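Periplasmic solute binding protein (Candidatus liberibacter, PDB 4CL2) probably captures manganese or zinc ions in the periplasm for uptake, as a metal-binding solute receptor of the bacterial solute-binding protein 9 family. Local coordinates at residues A107-M115 with Y259-L267; P163-G173 with F182-N193. One frame throughout, in Å; residues are numbered along the deposited sequence. Where two conformers were deposited one is given.

Contact 1 of 2, residues A107-M115 with Y259-L267; sequences AWMSLTNAM and YLDLLRFSL. With SO4 (sulfate ion), chain E.
Tyr-259 OH donates to the backbone oxygen of Trp-108 at 2.6 Å, the one hydrogen bond between 107-115 and 259-267. The donor lies in the carbonyl plane on a lone pair, with a C=O...O angle of 137°, and the acceptor in turn sits at the edge of the phenol ring. Two carbons flank this bond: Ala-114 CB is 3.2 Å from Tyr-259 OH, and Trp-108 CB is 3.9 Å from Tyr-259 CE1. The phenol reaches across because its CG stands opposite the backbone N (chi1 175°), while Leu-263 CD1 of the next helical turn packs over one ring face, towards the rim.

Beside the phenol, Met-109 supplies the apolar half. Bent at both chi2 and chi3, its chain folds back towards the helix, crossing Leu-262 at about a right angle with SD 3.6 Å from Leu-262 CD2. Its methyl CE then lies 4.2 Å from Leu-263 CD2.

Further out, Asn-113 ND2 donates in plane to Ala-107 O, and Ser-110 OG accepts from Asn-113 N at 2.9 Å, an N-cap for helix 111-128. Trp-108 NE1 donates to Val-246 O, and its indole, beside the metal ligands His-106 and Asp-247, probably belongs to the second shell of the manganese site. The contact as a whole is a buried junction of the turn and capped start of helix 111-128 with the first turns of helix 259-274.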
loop_
_atom_site.group_PDB
_atom_site.type_symbol
_atom_site.label_atom_id
_atom_site.label_comp_id
_atom_site.label_asym_id
_atom_site.label_seq_id
_atom_site.Cartn_x
_atom_site.Cartn_y
_atom_site.Cartn_z
ATOM N N ALA A 107 -4.735 -1.092 -1.586
ATOM C CA ALA A 107 -5.225 -0.131 -2.620
ATOM C C ALA A 107 -4.175 0.910 -2.957
ATOM O O ALA A 107 -4.238 1.506 -4.070
ATOM C CB ALA A 107 -6.493 0.559 -2.099
ATOM N N TRP A 108 -3.203 1.140 -2.082
ATOM C CA TRP A 108 -2.144 2.109 -2.339
ATOM C C TRP A 108 -1.143 1.769 -3.447
ATOM O O TRP A 108 -0.420 2.649 -3.870
ATOM C CB TRP A 108 -1.358 2.462 -1.049
ATOM C CG TRP A 108 -0.659 1.275 -0.451
ATOM C CD1 TRP A 108 0.567 0.785 -0.830
ATOM C CD2 TRP A 108 -1.172 0.366 0.518
ATOM N NE1 TRP A 108 0.870 -0.356 -0.098
ATOM C CE2 TRP A 108 -0.194 -0.643 0.712
ATOM C CE3 TRP A 108 -2.363 0.304 1.262
ATOM C CZ2 TRP A 108 -0.349 -1.658 1.643
ATOM C CZ3 TRP A 108 -2.532 -0.693 2.184
ATOM C CH2 TRP A 108 -1.531 -1.695 2.384
ATOM N N MET A 109 -1.170 0.511 -3.890
ATOM C CA MET A 109 -0.249 0.037 -4.941
ATOM C C MET A 109 -0.896 0.294 -6.312
ATOM O O MET A 109 -1.407 -0.601 -6.955
ATOM C CB MET A 109 0.117 -1.428 -4.785
ATOM C CG MET A 109 0.862 -1.748 -3.519
ATOM S SD MET A 109 2.413 -0.895 -3.303
ATOM C CE MET A 109 3.352 -1.392 -4.758
ATOM N N SER A 110 -0.997 1.565 -6.665
ATOM C CA SER A 110 -1.731 1.997 -7.833
ATOM C C SER A 110 -1.481 3.491 -8.000
ATOM O O SER A 110 -1.515 4.274 -7.046
ATOM C CB SER A 110 -3.240 1.724 -7.696
ATOM O OG SER A 110 -4.093 2.567 -8.458
ATOM N N LEU A 111 -1.297 3.883 -9.240
ATOM C CA LEU A 111 -1.054 5.296 -9.578
ATOM C C LEU A 111 -2.374 6.052 -9.433
ATOM O O LEU A 111 -2.422 7.117 -8.830
ATOM C CB LEU A 111 -0.448 5.422 -11.012
ATOM C CG LEU A 111 -0.328 6.894 -11.524
ATOM C CD1 LEU A 111 0.536 7.647 -10.574
ATOM C CD2 LEU A 111 0.316 6.765 -12.911
ATOM N N THR A 112 -3.459 5.516 -9.961
ATOM C CA THR A 112 -4.760 6.165 -9.839
ATOM C C THR A 112 -5.104 6.319 -8.384
ATOM O O THR A 112 -5.580 7.378 -7.928
ATOM C CB THR A 112 -5.857 5.338 -10.522
ATOM O OG1 THR A 112 -5.530 5.231 -11.915
ATOM C CG2 THR A 112 -7.173 5.964 -10.350
ATOM N N ASN A 113 -4.911 5.258 -7.610
ATOM C CA ASN A 113 -5.293 5.332 -6.223
ATOM C C ASN A 113 -4.450 6.246 -5.370
ATOM O O ASN A 113 -4.929 6.823 -4.419
ATOM C CB ASN A 113 -5.375 3.933 -5.611
ATOM C CG ASN A 113 -6.446 3.057 -6.266
ATOM O OD1 ASN A 113 -7.343 3.530 -6.965
ATOM N ND2 ASN A 113 -6.392 1.747 -6.007
ATOM N N ALA A 114 -3.169 6.379 -5.675
ATOM C CA ALA A 114 -2.332 7.341 -4.972
ATOM C C ALA A 114 -3.022 8.683 -5.001
ATOM O O ALA A 114 -3.053 9.394 -4.003
ATOM C CB ALA A 114 -0.952 7.419 -5.661
ATOM N N MET A 115 -3.554 9.073 -6.180
ATOM C CA MET A 115 -4.240 10.382 -6.307
ATOM C C MET A 115 -5.486 10.488 -5.414
ATOM O O MET A 115 -5.789 11.547 -4.864
ATOM C CB MET A 115 -4.625 10.702 -7.713
ATOM C CG MET A 115 -3.566 10.451 -8.742
ATOM S SD MET A 115 -2.186 11.616 -8.381
ATOM C CE MET A 115 -0.792 10.897 -9.251
ATOM N N TYR A 259 6.527 6.940 0.555
ATOM C CA TYR A 259 5.581 6.312 -0.331
ATOM C C TYR A 259 5.980 6.405 -1.780
ATOM O O TYR A 259 5.887 5.410 -2.545
ATOM C CB TYR A 259 4.195 6.934 -0.121
ATOM C CG TYR A 259 3.066 6.473 -1.076
ATOM C CD1 TYR A 259 2.762 5.175 -1.203
ATOM C CD2 TYR A 259 2.320 7.362 -1.769
ATOM C CE1 TYR A 259 1.695 4.724 -2.007
ATOM C CE2 TYR A 259 1.261 6.964 -2.548
ATOM C CZ TYR A 259 0.946 5.640 -2.674
ATOM O OH TYR A 259 -0.109 5.227 -3.456
ATOM N N LEU A 260 6.366 7.598 -2.231
ATOM C CA LEU A 260 6.852 7.738 -3.599
ATOM C C LEU A 260 8.014 6.785 -3.887
ATOM O O LEU A 260 7.983 6.112 -4.923
ATOM C CB LEU A 260 7.257 9.163 -3.894
ATOM C CG LEU A 260 7.717 9.489 -5.331
ATOM C CD1 LEU A 260 7.644 10.947 -5.559
ATOM C CD2 LEU A 260 9.140 9.059 -5.528
ATOM N N ASP A 261 8.983 6.671 -2.991
ATOM C CA ASP A 261 10.115 5.776 -3.178
ATOM C C ASP A 261 9.672 4.314 -3.206
ATOM O O ASP A 261 10.232 3.534 -3.954
ATOM C CB ASP A 261 11.137 5.934 -2.110
ATOM C CG ASP A 261 11.859 7.298 -2.151
ATOM O OD1 ASP A 261 11.864 7.969 -3.157
ATOM O OD2 ASP A 261 12.447 7.654 -1.151
ATOM N N LEU A 262 8.681 3.971 -2.428
ATOM C CA LEU A 262 8.144 2.629 -2.414
ATOM C C LEU A 262 7.513 2.276 -3.733
ATOM O O LEU A 262 7.784 1.193 -4.311
ATOM C CB LEU A 262 7.107 2.444 -1.296
ATOM C CG LEU A 262 6.435 1.065 -1.186
ATOM C CD1 LEU A 262 6.217 0.742 0.305
ATOM C CD2 LEU A 262 5.134 1.082 -1.916
ATOM N N LEU A 263 6.621 3.118 -4.244
ATOM C CA LEU A 263 6.027 2.862 -5.550
ATOM C C LEU A 263 7.116 2.795 -6.615
ATOM O O LEU A 263 7.094 1.946 -7.493
ATOM C CB LEU A 263 5.072 3.994 -5.944
ATOM C CG LEU A 263 3.752 4.001 -5.209
ATOM C CD1 LEU A 263 2.929 5.175 -5.715
ATOM C CD2 LEU A 263 2.958 2.718 -5.379
ATOM N N ARG A 264 8.025 3.768 -6.602
ATOM C CA ARG A 264 9.060 3.844 -7.610
ATOM C C ARG A 264 9.965 2.583 -7.581
ATOM O O ARG A 264 10.265 1.989 -8.618
ATOM C CB ARG A 264 9.892 5.094 -7.442
ATOM C CG ARG A 264 10.920 5.275 -8.533
ATOM C CD ARG A 264 11.654 6.615 -8.363
ATOM N NE ARG A 264 12.408 6.622 -7.147
ATOM C CZ ARG A 264 13.127 7.640 -6.692
ATOM N NH1 ARG A 264 13.126 8.815 -7.322
ATOM N NH2 ARG A 264 13.828 7.469 -5.566
ATOM N N PHE A 265 10.377 2.149 -6.396
ATOM C CA PHE A 265 11.200 0.957 -6.308
ATOM C C PHE A 265 10.502 -0.278 -6.810
ATOM O O PHE A 265 11.033 -0.994 -7.640
ATOM C CB PHE A 265 11.692 0.722 -4.870
ATOM C CG PHE A 265 12.586 -0.444 -4.738
ATOM C CD1 PHE A 265 13.945 -0.329 -4.885
ATOM C CD2 PHE A 265 12.041 -1.698 -4.468
ATOM C CE1 PHE A 265 14.741 -1.449 -4.846
ATOM C CE2 PHE A 265 12.832 -2.821 -4.421
ATOM C CZ PHE A 265 14.176 -2.696 -4.615
ATOM N N SER A 266 9.303 -0.537 -6.296
ATOM C CA SER A 266 8.611 -1.761 -6.669
ATOM C C SER A 266 8.209 -1.772 -8.131
ATOM O O SER A 266 8.399 -2.785 -8.745
ATOM C CB SER A 266 7.430 -1.981 -5.743
ATOM O OG SER A 266 7.954 -2.228 -4.398
ATOM N N LEU A 267 7.706 -0.682 -8.672
ATOM C CA LEU A 267 7.368 -0.669 -10.067
ATOM C C LEU A 267 8.611 -0.761 -10.963
ATOM O O LEU A 267 8.596 -1.383 -12.020
ATOM C CB LEU A 267 6.503 0.497 -10.404
ATOM C CG LEU A 267 5.001 0.320 -10.076
ATOM C CD1 LEU A 267 4.643 -0.032 -8.679
ATOM C CD2 LEU A 267 4.316 1.653 -10.490
HETATM S S SO4 E . 12.443 10.268 -10.853
HETATM O O1 SO4 E . 12.606 9.222 -11.868
HETATM O O2 SO4 E . 11.685 9.694 -9.739
HETATM O O3 SO4 E . 11.709 11.394 -11.473
HETATM O O4 SO4 E . 13.723 10.777 -10.363
#

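Contact 2 of 2, residues P163-G173 with F182-N193; sequences PEKRWFVTSEG and FGFKSLYLWPIN. With MN (manganese (II) ion), chain L.
Phe-184 lies between two partners: Phe-168 stacks on one face, offset, with centroids 4.4 Å apart and planes at 12°, and Arg-166 CB sits over the opposite face. The Arg-166 guanidinium has Phe-184 CE1 over one face and Gly-183 O at its edge, the latter 3.0 Å from NH2, which also salt-bridges Glu-159. On the other side of the strand pair, Lys-185 CB lies over the Trp-167 six-membered ring, and bends at chi2 and chi3 bring NZ over the five-membered ring, an off-centre cation-pi contact of 4.0 Å to its centroid. Gly-173 CA rests on the Tyr-188 ring face, and the Trp-190 indole carries Ser-171 O and Glu-172 N on one face.

Parallel backbone bonds run between the two faces: Lys-185 N to Arg-166 O, Phe-168 N to Lys-185 O, Leu-187 N to Phe-168 O and Thr-170 N to Leu-187 O. After the strands, Ser-171 O takes both Leu-189 N (2.8 Å) and Trp-190 N.

Glu-172 OE2 binds manganese at 2.3 Å, with OE1 farther off at 2.7 Å, and accepts from Asn-193 N at 2.8 Å, on its anti side and 28° out of the carboxylate plane. The Asn-193 amide stacks on that carboxylate, planes 8° apart, while its OD1 takes Trp-190 NE1 in the ring plane (2.8 Å), a bond that, with Asn-224 ND2 on the same oxygen, probably holds the amide flat against it. His-106 and Asp-247 complete the protein ligands in this structure. This is a right-handed beta-alpha-beta crossover, 167-170, 176-182 and 185-188, whose C-terminal strand ends lead into a metal site.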
loop_
_atom_site.group_PDB
_atom_site.type_symbol
_atom_site.label_atom_id
_atom_site.label_comp_id
_atom_site.label_asym_id
_atom_site.label_seq_id
_atom_site.Cartn_x
_atom_site.Cartn_y
_atom_site.Cartn_z
ATOM N N PRO A 163 0.976 -8.940 -24.543
ATOM C CA PRO A 163 -0.202 -9.388 -23.752
ATOM C C PRO A 163 -0.075 -10.725 -23.026
ATOM O O PRO A 163 -0.545 -10.878 -21.901
ATOM C CB PRO A 163 -1.327 -9.436 -24.778
ATOM C CG PRO A 163 -0.882 -8.523 -25.871
ATOM C CD PRO A 163 0.609 -8.535 -25.909
ATOM N N GLU A 164 0.635 -11.667 -23.635
ATOM C CA GLU A 164 0.848 -12.963 -23.034
ATOM C C GLU A 164 1.666 -12.849 -21.753
ATOM O O GLU A 164 1.703 -13.778 -20.951
ATOM C CB GLU A 164 1.602 -13.892 -24.028
ATOM C CG GLU A 164 1.026 -13.946 -25.443
ATOM C CD GLU A 164 -0.451 -14.325 -25.471
ATOM O OE1 GLU A 164 -0.763 -15.509 -25.191
ATOM O OE2 GLU A 164 -1.300 -13.447 -25.777
ATOM N N LYS A 165 2.356 -11.723 -21.574
ATOM C CA LYS A 165 3.295 -11.584 -20.474
ATOM C C LYS A 165 2.751 -10.626 -19.430
ATOM O O LYS A 165 3.493 -10.213 -18.515
ATOM C CB LYS A 165 4.671 -11.131 -20.986
ATOM C CG LYS A 165 5.462 -12.224 -21.691
ATOM C CD LYS A 165 6.661 -11.661 -22.444
ATOM C CE LYS A 165 7.320 -12.704 -23.331
ATOM N NZ LYS A 165 8.257 -12.085 -24.307
ATOM N N ARG A 166 1.457 -10.277 -19.541
ATOM C CA ARG A 166 0.859 -9.309 -18.639
ATOM C C ARG A 166 0.299 -9.942 -17.324
ATOM O O ARG A 166 -0.899 -10.002 -17.062
ATOM C CB ARG A 166 -0.183 -8.480 -19.347
ATOM C CG ARG A 166 0.462 -7.628 -20.474
ATOM C CD ARG A 166 -0.555 -7.041 -21.460
ATOM N NE ARG A 166 -1.223 -5.982 -20.799
ATOM C CZ ARG A 166 -0.898 -4.669 -20.803
ATOM N NH1 ARG A 166 0.054 -4.127 -21.521
ATOM N NH2 ARG A 166 -1.615 -3.926 -20.043
ATOM N N TRP A 167 1.225 -10.390 -16.527
ATOM C CA TRP A 167 0.950 -11.081 -15.255
ATOM C C TRP A 167 1.815 -10.475 -14.202
ATOM O O TRP A 167 3.036 -10.309 -14.418
ATOM C CB TRP A 167 1.329 -12.534 -15.351
ATOM C CG TRP A 167 0.430 -13.313 -16.202
ATOM C CD1 TRP A 167 0.596 -13.612 -17.509
ATOM C CD2 TRP A 167 -0.787 -13.911 -15.800
ATOM N NE1 TRP A 167 -0.452 -14.330 -17.953
ATOM C CE2 TRP A 167 -1.328 -14.526 -16.922
ATOM C CE3 TRP A 167 -1.477 -13.973 -14.598
ATOM C CZ2 TRP A 167 -2.522 -15.227 -16.882
ATOM C CZ3 TRP A 167 -2.668 -14.672 -14.558
ATOM C CH2 TRP A 167 -3.179 -15.274 -15.685
ATOM N N PHE A 168 1.220 -10.177 -13.055
ATOM C CA PHE A 168 1.964 -9.726 -11.855
ATOM C C PHE A 168 1.794 -10.905 -10.881
ATOM O O PHE A 168 0.661 -11.153 -10.456
ATOM C CB PHE A 168 1.394 -8.502 -11.198
ATOM C CG PHE A 168 1.590 -7.232 -11.956
ATOM C CD1 PHE A 168 2.631 -7.079 -12.871
ATOM C CD2 PHE A 168 0.714 -6.179 -11.746
ATOM C CE1 PHE A 168 2.756 -5.866 -13.542
ATOM C CE2 PHE A 168 0.861 -4.982 -12.425
ATOM C CZ PHE A 168 1.888 -4.842 -13.319
ATOM N N VAL A 169 2.871 -11.622 -10.599
ATOM C CA VAL A 169 2.824 -12.834 -9.711
ATOM C C VAL A 169 3.686 -12.647 -8.455
ATOM O O VAL A 169 4.859 -12.376 -8.526
ATOM C CB VAL A 169 3.274 -14.094 -10.446
ATOM C CG1 VAL A 169 3.140 -15.358 -9.572
ATOM C CG2 VAL A 169 2.447 -14.245 -11.720
ATOM N N THR A 170 3.031 -12.705 -7.330
ATOM C CA THR A 170 3.648 -12.306 -6.079
ATOM C C THR A 170 3.322 -13.369 -5.040
ATOM O O THR A 170 2.654 -14.366 -5.343
ATOM C CB THR A 170 3.160 -10.966 -5.568
ATOM O OG1 THR A 170 1.750 -11.038 -5.453
ATOM C CG2 THR A 170 3.533 -9.836 -6.495
ATOM N N SER A 171 3.819 -13.158 -3.825
ATOM C CA SER A 171 3.593 -14.141 -2.766
ATOM C C SER A 171 2.263 -13.733 -2.089
ATOM O O SER A 171 1.291 -14.504 -2.172
ATOM C CB SER A 171 4.797 -14.125 -1.769
ATOM O OG SER A 171 5.943 -14.630 -2.468
ATOM N N GLU A 172 2.272 -12.657 -1.359
ATOM C CA GLU A 172 1.025 -12.028 -0.896
ATOM C C GLU A 172 0.284 -11.388 -2.064
ATOM O O GLU A 172 0.903 -10.956 -3.031
ATOM C CB GLU A 172 1.330 -10.927 0.130
ATOM C CG GLU A 172 0.095 -10.469 0.894
ATOM C CD GLU A 172 0.341 -9.230 1.748
ATOM O OE1 GLU A 172 1.084 -8.342 1.358
ATOM O OE2 GLU A 172 -0.256 -9.081 2.777
ATOM N N GLY A 173 -1.057 -11.321 -1.985
ATOM C CA GLY A 173 -1.847 -10.627 -3.063
ATOM C C GLY A 173 -1.759 -9.120 -2.961
ATOM O O GLY A 173 -2.783 -8.406 -2.850
ATOM N N PHE A 182 -3.311 -0.958 -14.267
ATOM C CA PHE A 182 -2.452 -1.002 -15.442
ATOM C C PHE A 182 -2.958 -1.970 -16.496
ATOM O O PHE A 182 -2.370 -2.038 -17.602
ATOM C CB PHE A 182 -0.979 -1.312 -15.109
ATOM C CG PHE A 182 -0.270 -0.260 -14.331
ATOM C CD1 PHE A 182 -0.878 0.971 -14.007
ATOM C CD2 PHE A 182 1.063 -0.425 -13.991
ATOM C CE1 PHE A 182 -0.211 1.940 -13.292
ATOM C CE2 PHE A 182 1.737 0.555 -13.301
ATOM C CZ PHE A 182 1.112 1.721 -12.968
ATOM N N GLY A 183 -3.977 -2.804 -16.170
ATOM C CA GLY A 183 -4.480 -3.787 -17.093
ATOM C C GLY A 183 -3.668 -5.069 -17.207
ATOM O O GLY A 183 -3.408 -5.561 -18.293
ATOM N N PHE A 184 -3.266 -5.604 -16.062
ATOM C CA PHE A 184 -2.516 -6.865 -15.968
ATOM C C PHE A 184 -3.374 -7.861 -15.200
ATOM O O PHE A 184 -4.287 -7.501 -14.434
ATOM C CB PHE A 184 -1.171 -6.658 -15.227
ATOM C CG PHE A 184 -0.089 -6.137 -16.095
ATOM C CD1 PHE A 184 -0.253 -4.877 -16.703
ATOM C CD2 PHE A 184 1.102 -6.809 -16.282
ATOM C CE1 PHE A 184 0.714 -4.345 -17.531
ATOM C CE2 PHE A 184 2.062 -6.290 -17.137
ATOM C CZ PHE A 184 1.877 -5.070 -17.754
ATOM N N LYS A 185 -3.057 -9.124 -15.360
ATOM C CA LYS A 185 -3.658 -10.164 -14.488
ATOM C C LYS A 185 -2.746 -10.438 -13.291
ATOM O O LYS A 185 -1.566 -10.184 -13.406
ATOM C CB LYS A 185 -3.812 -11.437 -15.305
ATOM C CG LYS A 185 -4.821 -11.296 -16.451
ATOM C CD LYS A 185 -4.304 -12.004 -17.713
ATOM C CE LYS A 185 -3.407 -11.097 -18.568
ATOM N NZ LYS A 185 -2.506 -11.893 -19.449
ATOM N N SER A 186 -3.274 -10.842 -12.129
ATOM C CA SER A 186 -2.423 -11.056 -10.891
ATOM C C SER A 186 -2.653 -12.559 -10.512
ATOM O O SER A 186 -3.716 -13.216 -10.806
ATOM C CB SER A 186 -2.640 -10.035 -9.649
ATOM O OG SER A 186 -1.412 -9.487 -8.911
ATOM N N LEU A 187 -1.613 -13.116 -9.949
ATOM C CA LEU A 187 -1.611 -14.453 -9.364
ATOM C C LEU A 187 -0.785 -14.309 -8.110
ATOM O O LEU A 187 0.132 -13.491 -8.076
ATOM C CB LEU A 187 -0.929 -15.464 -10.253
ATOM C CG LEU A 187 -1.671 -16.383 -11.206
ATOM C CD1 LEU A 187 -0.606 -17.323 -11.780
ATOM C CD2 LEU A 187 -2.745 -17.184 -10.475
ATOM N N TYR A 188 -1.162 -15.047 -7.069
ATOM C CA TYR A 188 -0.465 -14.936 -5.797
ATOM C C TYR A 188 -0.687 -16.185 -4.983
ATOM O O TYR A 188 -1.540 -17.023 -5.316
ATOM C CB TYR A 188 -0.813 -13.669 -5.018
ATOM C CG TYR A 188 -2.281 -13.411 -4.897
ATOM C CD1 TYR A 188 -3.032 -14.033 -3.914
ATOM C CD2 TYR A 188 -2.941 -12.592 -5.830
ATOM C CE1 TYR A 188 -4.408 -13.801 -3.820
ATOM C CE2 TYR A 188 -4.308 -12.381 -5.752
ATOM C CZ TYR A 188 -5.016 -12.934 -4.746
ATOM O OH TYR A 188 -6.370 -12.685 -4.706
ATOM N N LEU A 189 0.079 -16.296 -3.895
ATOM C CA LEU A 189 0.074 -17.520 -3.051
ATOM C C LEU A 189 -0.859 -17.427 -1.810
ATOM O O LEU A 189 -1.357 -18.463 -1.340
ATOM C CB LEU A 189 1.522 -17.828 -2.625
ATOM C CG LEU A 189 2.552 -17.873 -3.741
ATOM C CD1 LEU A 189 3.936 -18.313 -3.231
ATOM C CD2 LEU A 189 2.124 -18.826 -4.821
ATOM N N TRP A 190 -1.053 -16.227 -1.290
ATOM C CA TRP A 190 -2.015 -15.934 -0.205
ATOM C C TRP A 190 -2.467 -14.505 -0.297
ATOM O O TRP A 190 -1.709 -13.617 -0.638
ATOM C CB TRP A 190 -1.423 -16.315 1.198
ATOM C CG TRP A 190 -0.086 -15.630 1.485
ATOM C CD1 TRP A 190 0.086 -14.367 1.918
ATOM C CD2 TRP A 190 1.237 -16.156 1.261
ATOM N NE1 TRP A 190 1.434 -14.096 2.047
ATOM C CE2 TRP A 190 2.154 -15.164 1.635
ATOM C CE3 TRP A 190 1.721 -17.350 0.805
ATOM C CZ2 TRP A 190 3.527 -15.346 1.535
ATOM C CZ3 TRP A 190 3.109 -17.553 0.750
ATOM C CH2 TRP A 190 3.983 -16.543 1.130
ATOM N N PRO A 191 -3.743 -14.210 0.043
ATOM C CA PRO A 191 -4.287 -12.828 -0.160
ATOM C C PRO A 191 -3.630 -11.737 0.712
ATOM O O PRO A 191 -3.283 -10.638 0.232
ATOM C CB PRO A 191 -5.777 -12.979 0.265
ATOM C CG PRO A 191 -6.044 -14.447 0.261
ATOM C CD PRO A 191 -4.764 -15.171 0.528
ATOM N N ILE A 192 -3.455 -12.074 1.988
ATOM C CA ILE A 192 -2.914 -11.223 3.052
ATOM C C ILE A 192 -1.927 -12.015 3.953
ATOM O O ILE A 192 -2.106 -13.186 4.231
ATOM C CB ILE A 192 -4.062 -10.608 3.909
ATOM C CG1 ILE A 192 -5.125 -9.982 2.988
ATOM C CG2 ILE A 192 -3.531 -9.524 4.849
ATOM C CD1 ILE A 192 -6.349 -9.419 3.703
ATOM N N ASN A 193 -0.799 -11.376 4.305
ATOM C CA ASN A 193 0.188 -11.964 5.208
ATOM C C ASN A 193 -0.454 -12.143 6.604
ATOM O O ASN A 193 -1.111 -11.213 7.145
ATOM C CB ASN A 193 1.456 -11.076 5.366
ATOM C CG ASN A 193 2.227 -10.865 4.066
ATOM O OD1 ASN A 193 2.339 -11.751 3.233
ATOM N ND2 ASN A 193 2.816 -9.675 3.917
HETATM MN MN MN L . -0.162 -6.868 3.316
HETATM O O HOH W 1 -0.790 -9.525 -6.141
HETATM O O HOH W 2 3.648 -8.762 0.903
#

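Contact 1 is wholly buried, its centre about 7 Å from the centre of the chain, whereas that of contact 2 lies about 15 Å away and the contact is partly buried, with Lys-185 exposed. Contact 1 joins the turn and capped start of helix 111-128 to helix 259-274 with methyls and a single side-chain bond over 333 Å²; contact 2 joins paired strands through backbone bonds, aromatic stacks and charge, over 1147 Å². The two meet through helix 176-182: Phe-182 of contact 2 packs on Leu-111 and Leu-267 of contact 1, with Leu-267 CD2 4.0 Å from Phe-182 CE2. Both approach the manganese, contact 2 supplying a direct ligand and contact 1 only the neighbouring indole.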